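Local atomic coordinates of uncharacterized conserved protein (Ruegeria pomeroyi DSS-3, PDB entry 3IUS), a protein that is of unknown function but belongs to the NAD-dependent epimerase/dehydratase family and probably binds a dinucleotide cofactor through a Rossmann-type domain. Residues T16-S21 and R45-E50; D39-I44 and P51-G56; A105-H110 and V115-P120. All coordinates share one frame; numbering follows the deposited sequence. Where two conformers were deposited one is given.

Contact 1 (T16-S21 and R45-E50); sequences TARVLS and RASGAE. With EDO (1,2-ethanediol), chain E.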
ATOM      1  N   THR A  16       6.427   3.267   1.392  1.00 16.93           N
ATOM      2  CA  THR A  16       6.430   2.337   0.268  1.00 20.26           C
ATOM      3  C   THR A  16       7.273   2.828  -0.905  1.00 18.44           C
ATOM      4  O   THR A  16       8.131   2.103  -1.405  1.00 17.36           O
ATOM      5  CB  THR A  16       4.994   2.044  -0.216  1.00 21.29           C
ATOM      6  OG1 THR A  16       4.290   1.330   0.807  1.00 23.92           O
ATOM      7  CG2 THR A  16       5.000   1.216  -1.493  1.00 18.15           C
ATOM      8  N   ALA A  17       7.023   4.055  -1.348  1.00 17.22           N
ATOM      9  CA  ALA A  17       7.722   4.608  -2.507  1.00 17.06           C
ATOM     10  C   ALA A  17       9.239   4.697  -2.292  1.00 18.88           C
ATOM     11  O   ALA A  17      10.013   4.592  -3.238  1.00 17.37           O
ATOM     12  CB  ALA A  17       7.146   5.977  -2.867  1.00 17.28           C
ATOM     13  N   ARG A  18       9.660   4.884  -1.042  1.00 17.50           N
ATOM     14  CA  ARG A  18      11.084   4.964  -0.720  1.00 17.74           C
ATOM     15  C   ARG A  18      11.811   3.636  -0.913  1.00 17.51           C
ATOM     16  O   ARG A  18      12.973   3.618  -1.324  1.00 17.63           O
ATOM     17  CB  ARG A  18      11.292   5.501   0.698  1.00 18.04           C
ATOM     18  CG  ARG A  18      10.990   6.983   0.800  1.00 18.37           C
ATOM     19  CD  ARG A  18      10.897   7.453   2.233  1.00 20.49           C
ATOM     20  NE  ARG A  18      10.156   8.708   2.303  1.00 21.74           N
ATOM     21  CZ  ARG A  18       9.972   9.414   3.411  1.00 27.51           C
ATOM     22  NH1 ARG A  18      10.484   8.990   4.560  1.00 27.94           N
ATOM     23  NH2 ARG A  18       9.275  10.545   3.367  1.00 25.77           N
ATOM     24  N   VAL A  19      11.143   2.525  -0.617  1.00 17.80           N
ATOM     25  CA  VAL A  19      11.755   1.227  -0.856  0.50 16.96           C
ATOM     26  C   VAL A  19      11.933   1.011  -2.354  1.00 16.80           C
ATOM     27  O   VAL A  19      12.955   0.483  -2.787  1.00 21.05           O
ATOM     28  CB  VAL A  19      10.960   0.059  -0.237  0.50 21.64           C
ATOM     29  CG1 VAL A  19      10.687   0.324   1.234  0.50 16.84           C
ATOM     30  CG2 VAL A  19       9.676  -0.181  -0.997  0.50 22.72           C
ATOM     31  N   LEU A  20      10.955   1.445  -3.140  1.00 16.71           N
ATOM     32  CA  LEU A  20      11.059   1.352  -4.591  1.00 16.59           C
ATOM     33  C   LEU A  20      12.201   2.220  -5.101  1.00 19.22           C
ATOM     34  O   LEU A  20      13.024   1.762  -5.893  1.00 19.23           O
ATOM     35  CB  LEU A  20       9.753   1.781  -5.253  1.00 16.48           C
ATOM     36  CG  LEU A  20       9.795   1.818  -6.781  1.00 16.41           C
ATOM     37  CD1 LEU A  20      10.144   0.451  -7.348  1.00 26.84           C
ATOM     38  CD2 LEU A  20       8.474   2.325  -7.337  1.00 17.32           C
ATOM     39  N   SER A  21      12.252   3.472  -4.651  1.00 17.79           N
ATOM     40  CA  SER A  21      13.299   4.391  -5.110  1.00 18.02           C
ATOM     41  C   SER A  21      14.719   3.908  -4.767  1.00 19.47           C
ATOM     42  O   SER A  21      15.641   4.054  -5.572  1.00 22.17           O
ATOM     43  CB  SER A  21      13.040   5.839  -4.656  1.00 17.90           C
ATOM     44  OG  SER A  21      13.112   5.989  -3.246  1.00 18.06           O
ATOM     45  N   ARG A  45      15.475  12.462   0.192  1.00 23.53           N
ATOM     46  CA  ARG A  45      16.774  12.506  -0.471  1.00 20.63           C
ATOM     47  C   ARG A  45      17.558  11.213  -0.237  1.00 21.45           C
ATOM     48  O   ARG A  45      18.104  10.630  -1.172  1.00 22.00           O
ATOM     49  CB  ARG A  45      17.577  13.723  -0.007  1.00 23.61           C
ATOM     50  CG  ARG A  45      18.998  13.768  -0.544  1.00 23.61           C
ATOM     51  CD  ARG A  45      19.662  15.112  -0.268  1.00 33.07           C
ATOM     52  NE  ARG A  45      19.155  16.164  -1.149  1.00 42.98           N
ATOM     53  CZ  ARG A  45      18.352  17.152  -0.765  1.00 41.92           C
ATOM     54  NH1 ARG A  45      17.958  17.245   0.498  1.00 42.86           N
ATOM     55  NH2 ARG A  45      17.948  18.055  -1.649  1.00 45.36           N
ATOM     56  N   ALA A  46      17.604  10.767   1.016  1.00 22.71           N
ATOM     57  CA  ALA A  46      18.305   9.535   1.371  1.00 24.54           C
ATOM     58  C   ALA A  46      17.769   8.301   0.636  1.00 24.00           C
ATOM     59  O   ALA A  46      18.493   7.323   0.443  1.00 24.34           O
ATOM     60  CB  ALA A  46      18.258   9.313   2.882  1.00 28.04           C
ATOM     61  N   SER A  47      16.498   8.346   0.241  1.00 22.22           N
ATOM     62  CA  SER A  47      15.865   7.231  -0.456  1.00 21.50           C
ATOM     63  C   SER A  47      16.202   7.263  -1.938  1.00 18.94           C
ATOM     64  O   SER A  47      15.737   6.422  -2.710  1.00 20.90           O
ATOM     65  CB  SER A  47      14.349   7.266  -0.273  1.00 23.44           C
ATOM     66  OG  SER A  47      13.759   8.230  -1.127  1.00 22.48           O
ATOM     67  N   GLY A  48      17.013   8.238  -2.333  1.00 23.17           N
ATOM     68  CA  GLY A  48      17.486   8.319  -3.704  1.00 22.03           C
ATOM     69  C   GLY A  48      16.642   9.186  -4.618  1.00 24.83           C
ATOM     70  O   GLY A  48      16.818   9.158  -5.838  1.00 27.11           O
ATOM     71  N   ALA A  49      15.732   9.959  -4.032  1.00 23.82           N
ATOM     72  CA  ALA A  49      14.861  10.838  -4.802  1.00 22.99           C
ATOM     73  C   ALA A  49      15.161  12.312  -4.531  1.00 25.61           C
ATOM     74  O   ALA A  49      15.589  12.680  -3.436  1.00 24.69           O
ATOM     75  CB  ALA A  49      13.396  10.532  -4.498  1.00 19.21           C
ATOM     76  N   GLU A  50      14.946  13.147  -5.543  1.00 22.05           N
ATOM     77  CA  GLU A  50      15.004  14.601  -5.391  1.00 24.16           C
ATOM     78  C   GLU A  50      13.759  15.100  -4.658  1.00 26.17           C
ATOM     79  O   GLU A  50      12.647  14.969  -5.171  1.00 25.19           O
ATOM     80  CB  GLU A  50      15.065  15.272  -6.761  1.00 25.68           C
ATOM     81  CG  GLU A  50      16.214  14.817  -7.636  1.00 24.20           C
ATOM     82  CD  GLU A  50      16.092  15.332  -9.058  1.00 28.94           C
ATOM     83  OE1 GLU A  50      16.804  14.811  -9.943  1.00 34.72           O
ATOM     84  OE2 GLU A  50      15.285  16.256  -9.287  1.00 29.84           O
TER
HETATM   85  C1  EDO E 286      14.733  -1.359  -0.113  1.00 38.95           C
HETATM   86  O1  EDO E 286      14.792  -1.090  -1.567  1.00 27.60           O
HETATM   87  C2  EDO E 286      15.100  -0.208   0.780  1.00 37.62           C
HETATM   88  O2  EDO E 286      14.567   0.281   1.990  1.00 33.96           O
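R18 and S21, on helix 15-24, which follows the inner strand 7-11 of the Rossmann-type sheet, meet S47 where helix 41-46 gives out and the chain turns into strand 49-53. On the apolar side, CG of R18 lies 3.5 Å from CB of S47. Beyond that point the extended R18 chain carries the guanidinium past S47, with NE held by the carbonyl of H13. A turn further along the helix, S21 OG comes 2.7 Å from S47 O. Its chi1 of 66° also keeps OG 3.1 Å from R18 O in its own helix, and a single hydroxyl proton cannot fully serve both carbonyls. The two serine hydroxyls approach to 3.2 Å, and each is hydrogen-bonded to NE2 of H13; S47 OG also bonds to I44 O.

Helix 15-24 carries A17 of a GxGxxA pattern, consistent with the glycine-rich turn of a dinucleotide-binding fold. On the facing side G48, at a phi of 93°, closes helix 41-46 with a Schellman motif, in which G48 N reaches R45 O at 2.9 Å. On another side of helix 15-24, O1 of a 1,2-ethanediol, probably from the crystallisation liquor, donates to V19 O at 2.7 Å.

Contact 2 (D39-I44 and P51-G56); sequences DQMEAI and PLLWPG
Bends at chi2 (-67°) and chi3 (93°) curl the side chain of M41, a selenomethionine in this crystal, back on itself and lay its selenium against P51 and the strand beyond. From there SE touches CB of P51 at 3.8 Å. It also approaches the backbone N of L53, while the terminal methyl CE ends 3.7 Å from L52 O. One flexible side chain thus follows three successive residues of the strand, with CB of L53 at the outer margin of the patch. In I44, chi1 of -70° puts CG1 beside the backbone N and leaves the CG2 branch anti to it. That methyl lies 3.8 Å from CA of P51, and the two side chains pass flank to flank, pointing opposite ways.

P51 is therefore the hub. Its CB is shared between the selenium and the isoleucine methyl, and its CG sits 3.4 Å from M41 O. No hydrogen bond crosses between the segments; shape and apolar surface do the work. The helix side is set by its own first turn, where I44 N bonds to Q40 O at 3.0 Å. I44 is the buried end of the patch, and L53 lies out at the surface.

The strand's hydrogen bonds run instead to its parallel neighbour 30-35, L52 pairing with G33 and S35. Strand 30-35, helix 41-46 and strand 49-53 form a beta-alpha-beta crossover, and M41 and I44 also rest on S35, so the helix straddles both strands. CB of L52 points away from the helix, its side chain packing on I32 and P59; farther along, W54 leans on A83 and L84 of helix 79-90, while I44 abuts R18 of helix 15-24.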
ATOM      1  N   ASP A  39       9.790  18.414   7.032  1.00 31.81           N
ATOM      2  CA  ASP A  39      10.809  17.694   7.795  1.00 35.14           C
ATOM      3  C   ASP A  39      11.129  16.329   7.185  1.00 35.56           C
ATOM      4  O   ASP A  39      11.899  15.553   7.751  1.00 33.82           O
ATOM      5  CB  ASP A  39      10.410  17.558   9.272  1.00 35.93           C
ATOM      6  CG  ASP A  39       9.425  16.423   9.520  1.00 47.91           C
ATOM      7  OD1 ASP A  39       8.993  16.249  10.682  1.00 52.89           O
ATOM      8  OD2 ASP A  39       9.080  15.700   8.561  1.00 53.88           O
ATOM      9  N   GLN A  40      10.540  16.047   6.025  1.00 31.61           N
ATOM     10  CA  GLN A  40      10.739  14.766   5.350  1.00 26.15           C
ATOM     11  C   GLN A  40      11.656  14.890   4.137  1.00 23.09           C
ATOM     12  O   GLN A  40      11.929  13.902   3.455  1.00 24.45           O
ATOM     13  CB  GLN A  40       9.395  14.168   4.919  1.00 24.12           C
ATOM     14  CG  GLN A  40       8.488  13.760   6.067  1.00 34.38           C
ATOM     15  CD  GLN A  40       8.928  12.471   6.736  1.00 42.64           C
ATOM     16  OE1 GLN A  40       9.335  11.517   6.068  1.00 41.26           O
ATOM     17  NE2 GLN A  40       8.841  12.432   8.061  1.00 45.43           N
HETATM   18  N   MSE A  41      12.124  16.102   3.863  1.00 24.14           N
HETATM   19  CA  MSE A  41      12.969  16.333   2.698  1.00 25.68           C
HETATM   20  C   MSE A  41      14.223  15.468   2.774  1.00 28.31           C
HETATM   21  O   MSE A  41      14.644  14.873   1.782  1.00 25.49           O
HETATM   22  CB  MSE A  41      13.339  17.813   2.589  1.00 25.62           C
HETATM   23  CG  MSE A  41      12.143  18.761   2.489  1.00 26.28           C
HETATM   24 SE   MSE A  41      11.132  18.579   0.816  0.70 34.53          SE
HETATM   25  CE  MSE A  41       9.802  17.294   1.408  1.00 31.48           C
ATOM     26  N   GLU A  42      14.798  15.397   3.971  1.00 26.09           N
ATOM     27  CA  GLU A  42      15.998  14.613   4.246  1.00 30.62           C
ATOM     28  C   GLU A  42      15.803  13.139   3.919  1.00 25.32           C
ATOM     29  O   GLU A  42      16.596  12.536   3.191  1.00 22.16           O
ATOM     30  CB  GLU A  42      16.340  14.735   5.731  1.00 43.14           C
ATOM     31  CG  GLU A  42      17.810  14.841   6.045  1.00 52.75           C
ATOM     32  CD  GLU A  42      18.263  16.281   6.151  1.00 62.03           C
ATOM     33  OE1 GLU A  42      18.834  16.648   7.201  1.00 67.74           O
ATOM     34  OE2 GLU A  42      18.028  17.048   5.193  1.00 62.43           O
ATOM     35  N   ALA A  43      14.744  12.563   4.478  1.00 25.96           N
ATOM     36  CA  ALA A  43      14.436  11.149   4.292  1.00 27.81           C
ATOM     37  C   ALA A  43      14.184  10.820   2.824  1.00 20.09           C
ATOM     38  O   ALA A  43      14.569   9.758   2.343  1.00 21.84           O
ATOM     39  CB  ALA A  43      13.241  10.752   5.140  1.00 30.00           C
ATOM     40  N   ILE A  44      13.536  11.736   2.116  1.00 20.15           N
ATOM     41  CA  ILE A  44      13.282  11.535   0.695  1.00 19.91           C
ATOM     42  C   ILE A  44      14.591  11.510  -0.093  1.00 20.92           C
ATOM     43  O   ILE A  44      14.801  10.637  -0.935  1.00 19.79           O
ATOM     44  CB  ILE A  44      12.325  12.602   0.135  1.00 20.00           C
ATOM     45  CG1 ILE A  44      10.918  12.381   0.698  1.00 26.86           C
ATOM     46  CG2 ILE A  44      12.285  12.553  -1.394  1.00 19.85           C
ATOM     47  CD1 ILE A  44       9.916  13.434   0.285  1.00 24.54           C
ATOM     48  N   PRO A  51      13.943  15.695  -3.468  1.00 27.83           N
ATOM     49  CA  PRO A  51      12.812  16.081  -2.616  1.00 22.26           C
ATOM     50  C   PRO A  51      12.112  17.343  -3.106  1.00 21.11           C
ATOM     51  O   PRO A  51      12.775  18.331  -3.435  1.00 26.46           O
ATOM     52  CB  PRO A  51      13.466  16.364  -1.252  1.00 25.52           C
ATOM     53  CG  PRO A  51      14.940  16.074  -1.417  1.00 27.47           C
ATOM     54  CD  PRO A  51      15.230  16.097  -2.881  1.00 29.31           C
ATOM     55  N   LEU A  52      10.784  17.303  -3.151  1.00 20.89           N
ATOM     56  CA  LEU A  52       9.978  18.473  -3.465  1.00 21.10           C
ATOM     57  C   LEU A  52       8.948  18.696  -2.373  1.00 21.08           C
ATOM     58  O   LEU A  52       8.320  17.748  -1.903  1.00 23.03           O
ATOM     59  CB  LEU A  52       9.252  18.292  -4.798  1.00 22.13           C
ATOM     60  CG  LEU A  52      10.026  18.467  -6.098  1.00 27.56           C
ATOM     61  CD1 LEU A  52       9.077  18.303  -7.270  1.00 26.16           C
ATOM     62  CD2 LEU A  52      10.690  19.833  -6.130  1.00 28.10           C
ATOM     63  N   LEU A  53       8.768  19.951  -1.977  1.00 21.47           N
ATOM     64  CA  LEU A  53       7.733  20.306  -1.022  1.00 25.05           C
ATOM     65  C   LEU A  53       6.430  20.582  -1.767  1.00 22.60           C
ATOM     66  O   LEU A  53       6.389  21.434  -2.652  1.00 24.59           O
ATOM     67  CB  LEU A  53       8.155  21.533  -0.211  1.00 25.29           C
ATOM     68  CG  LEU A  53       7.289  21.946   0.981  1.00 27.77           C
ATOM     69  CD1 LEU A  53       7.154  20.804   1.979  1.00 27.08           C
ATOM     70  CD2 LEU A  53       7.882  23.180   1.645  1.00 24.02           C
ATOM     71  N   TRP A  54       5.377  19.849  -1.415  1.00 20.93           N
ATOM     72  CA  TRP A  54       4.071  20.011  -2.055  1.00 21.83           C
ATOM     73  C   TRP A  54       2.947  19.544  -1.123  1.00 25.02           C
ATOM     74  O   TRP A  54       2.991  18.423  -0.616  1.00 25.81           O
ATOM     75  CB  TRP A  54       4.034  19.247  -3.385  1.00 22.76           C
ATOM     76  CG  TRP A  54       2.858  19.600  -4.238  1.00 25.26           C
ATOM     77  CD1 TRP A  54       2.694  20.736  -4.975  1.00 29.50           C
ATOM     78  CD2 TRP A  54       1.679  18.815  -4.441  1.00 34.17           C
ATOM     79  NE1 TRP A  54       1.486  20.707  -5.625  1.00 34.97           N
ATOM     80  CE2 TRP A  54       0.842  19.538  -5.314  1.00 39.18           C
ATOM     81  CE3 TRP A  54       1.246  17.573  -3.965  1.00 36.36           C
ATOM     82  CZ2 TRP A  54      -0.402  19.060  -5.723  1.00 45.63           C
ATOM     83  CZ3 TRP A  54       0.009  17.101  -4.372  1.00 45.30           C
ATOM     84  CH2 TRP A  54      -0.800  17.844  -5.240  1.00 47.25           C
ATOM     85  N   PRO A  55       1.922  20.389  -0.898  1.00 25.98           N
ATOM     86  CA  PRO A  55       1.604  21.709  -1.465  1.00 24.30           C
ATOM     87  C   PRO A  55       2.715  22.747  -1.395  1.00 26.28           C
ATOM     88  O   PRO A  55       3.497  22.791  -0.446  1.00 28.64           O
ATOM     89  CB  PRO A  55       0.419  22.175  -0.612  1.00 24.76           C
ATOM     90  CG  PRO A  55      -0.241  20.926  -0.199  1.00 28.99           C
ATOM     91  CD  PRO A  55       0.865  19.937   0.025  1.00 26.09           C
ATOM     92  N   GLY A  56       2.755  23.596  -2.414  1.00 26.10           N
ATOM     93  CA  GLY A  56       3.743  24.650  -2.523  1.00 26.47           C
ATOM     94  C   GLY A  56       3.827  25.024  -3.989  1.00 27.59           C
ATOM     95  O   GLY A  56       2.810  25.329  -4.612  1.00 27.10           O
TER

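Contact 3 (A105-H110 and V115-P120); sequences AVYGDH and VDETTP
V115 puts one methyl on each of two rings. CG1 sits squarely over the face of H110, a CH-pi contact 3.4 Å from the ring centroid and only 8° off its normal. With chi1 at -57° the other branch, CG2, turns onto Y107, where it lies 4.0 Å from the centroid, shifted toward the rim. V106 CG2 covers the opposite face of the tyrosine, T119 O meets its edge in plane, and D116 O approaches CE1 obliquely at 3.2 Å. T119 also reaches H110, its CG2 coming 3.4 Å from CE1.

H110 NE2 donates to Y107 O at 3.0 Å, the nitrogen standing above the carbonyl plane, and the tyrosine OH is hydrogen-bonded by N206 and R150. With the methyl group of an alanine in place of Y107, V115 CG2 and V106 CG2 would probably face a gap, and N206 and R150 would lose their shared hydroxyl.

Behind T119, its N bonds to D116 O at 3.0 Å to close a type I beta turn, and D116 N adds a second tie to T119 OG1. D116 OD1 takes the T118 hydroxyl on its syn lone pair at 2.6 Å and the T118 backbone N on the anti side; the latter bond makes an Asx turn within D116-T119. It packs against the loop after strand 97-103, whose V106-Y107-G108 resembles the VYG stretch familiar in extended short-chain dehydrogenases.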
ATOM      1  N   ALA A 105      -9.753  -1.900   0.871  1.00 17.71           N
ATOM      2  CA  ALA A 105     -10.976  -1.475   1.552  1.00 18.68           C
ATOM      3  C   ALA A 105     -12.095  -1.230   0.549  1.00 13.93           C
ATOM      4  O   ALA A 105     -13.266  -1.164   0.915  1.00 17.01           O
ATOM      5  CB  ALA A 105     -10.734  -0.236   2.409  1.00 17.60           C
ATOM      6  N   VAL A 106     -11.729  -1.120  -0.724  1.00 13.92           N
ATOM      7  CA  VAL A 106     -12.720  -0.907  -1.768  1.00 15.44           C
ATOM      8  C   VAL A 106     -13.738  -2.045  -1.875  1.00 15.52           C
ATOM      9  O   VAL A 106     -14.869  -1.831  -2.319  1.00 18.54           O
ATOM     10  CB  VAL A 106     -12.055  -0.722  -3.134  1.00 13.87           C
ATOM     11  CG1 VAL A 106     -11.138   0.499  -3.120  1.00 15.60           C
ATOM     12  CG2 VAL A 106     -11.286  -1.967  -3.517  1.00 13.75           C
ATOM     13  N   TYR A 107     -13.331  -3.251  -1.489  1.00 13.42           N
ATOM     14  CA  TYR A 107     -14.186  -4.425  -1.630  1.00 15.95           C
ATOM     15  C   TYR A 107     -15.334  -4.468  -0.627  1.00 23.11           C
ATOM     16  O   TYR A 107     -16.417  -4.968  -0.932  1.00 22.88           O
ATOM     17  CB  TYR A 107     -13.360  -5.713  -1.555  1.00 13.07           C
ATOM     18  CG  TYR A 107     -12.397  -5.872  -2.709  1.00 16.01           C
ATOM     19  CD1 TYR A 107     -12.866  -6.008  -4.009  1.00 15.88           C
ATOM     20  CD2 TYR A 107     -11.023  -5.875  -2.499  1.00 17.43           C
ATOM     21  CE1 TYR A 107     -11.993  -6.144  -5.063  1.00 13.02           C
ATOM     22  CE2 TYR A 107     -10.144  -6.017  -3.540  1.00 13.20           C
ATOM     23  CZ  TYR A 107     -10.635  -6.143  -4.830  1.00 13.12           C
ATOM     24  OH  TYR A 107      -9.756  -6.284  -5.870  1.00 13.46           O
ATOM     25  N   GLY A 108     -15.098  -3.950   0.572  1.00 16.46           N
ATOM     26  CA  GLY A 108     -16.118  -3.981   1.599  1.00 18.67           C
ATOM     27  C   GLY A 108     -16.226  -5.342   2.258  1.00 18.60           C
ATOM     28  O   GLY A 108     -15.266  -6.118   2.264  1.00 18.45           O
ATOM     29  N   ASP A 109     -17.403  -5.635   2.798  1.00 17.65           N
ATOM     30  CA  ASP A 109     -17.613  -6.832   3.609  1.00 25.17           C
ATOM     31  C   ASP A 109     -18.114  -8.029   2.800  1.00 24.95           C
ATOM     32  O   ASP A 109     -19.087  -7.929   2.046  1.00 19.88           O
ATOM     33  CB  ASP A 109     -18.576  -6.527   4.755  1.00 24.46           C
ATOM     34  CG  ASP A 109     -18.731  -7.690   5.712  1.00 26.30           C
ATOM     35  OD1 ASP A 109     -17.796  -8.519   5.816  1.00 20.81           O
ATOM     36  OD2 ASP A 109     -19.799  -7.771   6.360  1.00 25.74           O
ATOM     37  N   HIS A 110     -17.437  -9.161   2.966  1.00 19.76           N
ATOM     38  CA  HIS A 110     -17.771 -10.382   2.241  1.00 14.82           C
ATOM     39  C   HIS A 110     -17.849 -11.574   3.181  1.00 13.17           C
ATOM     40  O   HIS A 110     -17.836 -12.729   2.756  1.00 16.63           O
ATOM     41  CB  HIS A 110     -16.744 -10.631   1.134  1.00 14.20           C
ATOM     42  CG  HIS A 110     -16.846  -9.667  -0.006  1.00 17.51           C
ATOM     43  ND1 HIS A 110     -17.375 -10.021  -1.228  1.00 20.02           N
ATOM     44  CD2 HIS A 110     -16.495  -8.363  -0.109  1.00 14.21           C
ATOM     45  CE1 HIS A 110     -17.348  -8.975  -2.034  1.00 17.92           C
ATOM     46  NE2 HIS A 110     -16.815  -7.957  -1.383  1.00 21.01           N
ATOM     47  N   VAL A 115     -12.351 -12.609  -2.718  1.00 12.30           N
ATOM     48  CA  VAL A 115     -12.621 -11.589  -3.715  1.00 15.29           C
ATOM     49  C   VAL A 115     -11.420 -11.474  -4.639  1.00 12.42           C
ATOM     50  O   VAL A 115     -10.300 -11.813  -4.265  1.00 12.63           O
ATOM     51  CB  VAL A 115     -12.903 -10.217  -3.049  1.00 21.62           C
ATOM     52  CG1 VAL A 115     -14.068 -10.336  -2.069  1.00 19.98           C
ATOM     53  CG2 VAL A 115     -11.659  -9.691  -2.321  1.00 16.13           C
ATOM     54  N   ASP A 116     -11.654 -11.039  -5.870  1.00 15.36           N
ATOM     55  CA  ASP A 116     -10.552 -10.770  -6.774  1.00 19.28           C
ATOM     56  C   ASP A 116     -10.760  -9.417  -7.436  1.00 12.65           C
ATOM     57  O   ASP A 116     -11.653  -8.661  -7.052  1.00 12.70           O
ATOM     58  CB  ASP A 116     -10.349 -11.901  -7.799  1.00 22.66           C
ATOM     59  CG  ASP A 116     -11.559 -12.124  -8.701  1.00 21.28           C
ATOM     60  OD1 ASP A 116     -12.274 -11.153  -9.013  1.00 18.34           O
ATOM     61  OD2 ASP A 116     -11.780 -13.286  -9.112  1.00 22.49           O
ATOM     62  N   GLU A 117      -9.937  -9.114  -8.426  1.00 18.11           N
ATOM     63  CA  GLU A 117      -9.979  -7.811  -9.063  1.00 23.09           C
ATOM     64  C   GLU A 117     -11.272  -7.578  -9.855  1.00 25.04           C
ATOM     65  O   GLU A 117     -11.537  -6.456 -10.273  1.00 13.01           O
ATOM     66  CB  GLU A 117      -8.750  -7.602  -9.954  1.00 20.91           C
ATOM     67  CG  GLU A 117      -7.417  -7.538  -9.201  1.00 13.08           C
ATOM     68  CD  GLU A 117      -6.792  -8.901  -8.952  1.00 12.94           C
ATOM     69  OE1 GLU A 117      -7.505  -9.926  -9.035  1.00 13.53           O
ATOM     70  OE2 GLU A 117      -5.574  -8.946  -8.670  1.00 14.17           O
ATOM     71  N   THR A 118     -12.078  -8.625 -10.040  1.00 22.14           N
ATOM     72  CA  THR A 118     -13.356  -8.484 -10.753  1.00 21.78           C
ATOM     73  C   THR A 118     -14.544  -8.324  -9.812  1.00 16.97           C
ATOM     74  O   THR A 118     -15.672  -8.103 -10.245  1.00 19.21           O
ATOM     75  CB  THR A 118     -13.643  -9.683 -11.690  1.00 24.09           C
ATOM     76  OG1 THR A 118     -13.965 -10.846 -10.911  1.00 22.61           O
ATOM     77  CG2 THR A 118     -12.448  -9.970 -12.580  1.00 24.18           C
ATOM     78  N   THR A 119     -14.295  -8.457  -8.517  1.00 14.30           N
ATOM     79  CA  THR A 119     -15.357  -8.337  -7.535  1.00 15.36           C
ATOM     80  C   THR A 119     -15.898  -6.909  -7.443  1.00 12.70           C
ATOM     81  O   THR A 119     -15.128  -5.954  -7.398  1.00 15.56           O
ATOM     82  CB  THR A 119     -14.845  -8.796  -6.166  1.00 14.92           C
ATOM     83  OG1 THR A 119     -14.416 -10.157  -6.274  1.00 15.43           O
ATOM     84  CG2 THR A 119     -15.939  -8.692  -5.113  1.00 17.40           C
ATOM     85  N   PRO A 120     -17.233  -6.761  -7.416  1.00 12.66           N
ATOM     86  CA  PRO A 120     -17.849  -5.431  -7.298  1.00 12.79           C
ATOM     87  C   PRO A 120     -17.358  -4.657  -6.069  1.00 19.21           C
ATOM     88  O   PRO A 120     -17.054  -5.264  -5.047  1.00 15.07           O
ATOM     89  CB  PRO A 120     -19.342  -5.753  -7.154  1.00 31.35           C
ATOM     90  CG  PRO A 120     -19.507  -7.068  -7.848  1.00 28.18           C
ATOM     91  CD  PRO A 120     -18.239  -7.828  -7.567  1.00 22.09           C
TER
HETATM   92  O   HOH W   1     -18.798  -6.204  -3.172  1.00 28.42           O

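Contacts 1 and 2 are neighbours, their centres 11 Å apart; both use helix 41-46 and strand 49-53, and contact 1 adds helix 15-24. R18 is the bridge: its NH2 makes a probable hydrogen bond to Q40 OE1 at 2.9 Å, and its NH1 packs 3.3 Å from CB of A43. Formic acid, probably from the crystallisation liquor, lies about 3 Å from the side chain of R18 and about 4 Å from that of I44. Contact 1 holds A17 of the presumed dinucleotide-binding pattern, and I44 lies near that pattern without touching it. Contact 3 sits across the centre of the chain, about 31 Å from contact 1 and 34 Å from contact 2 between centres, and touches neither.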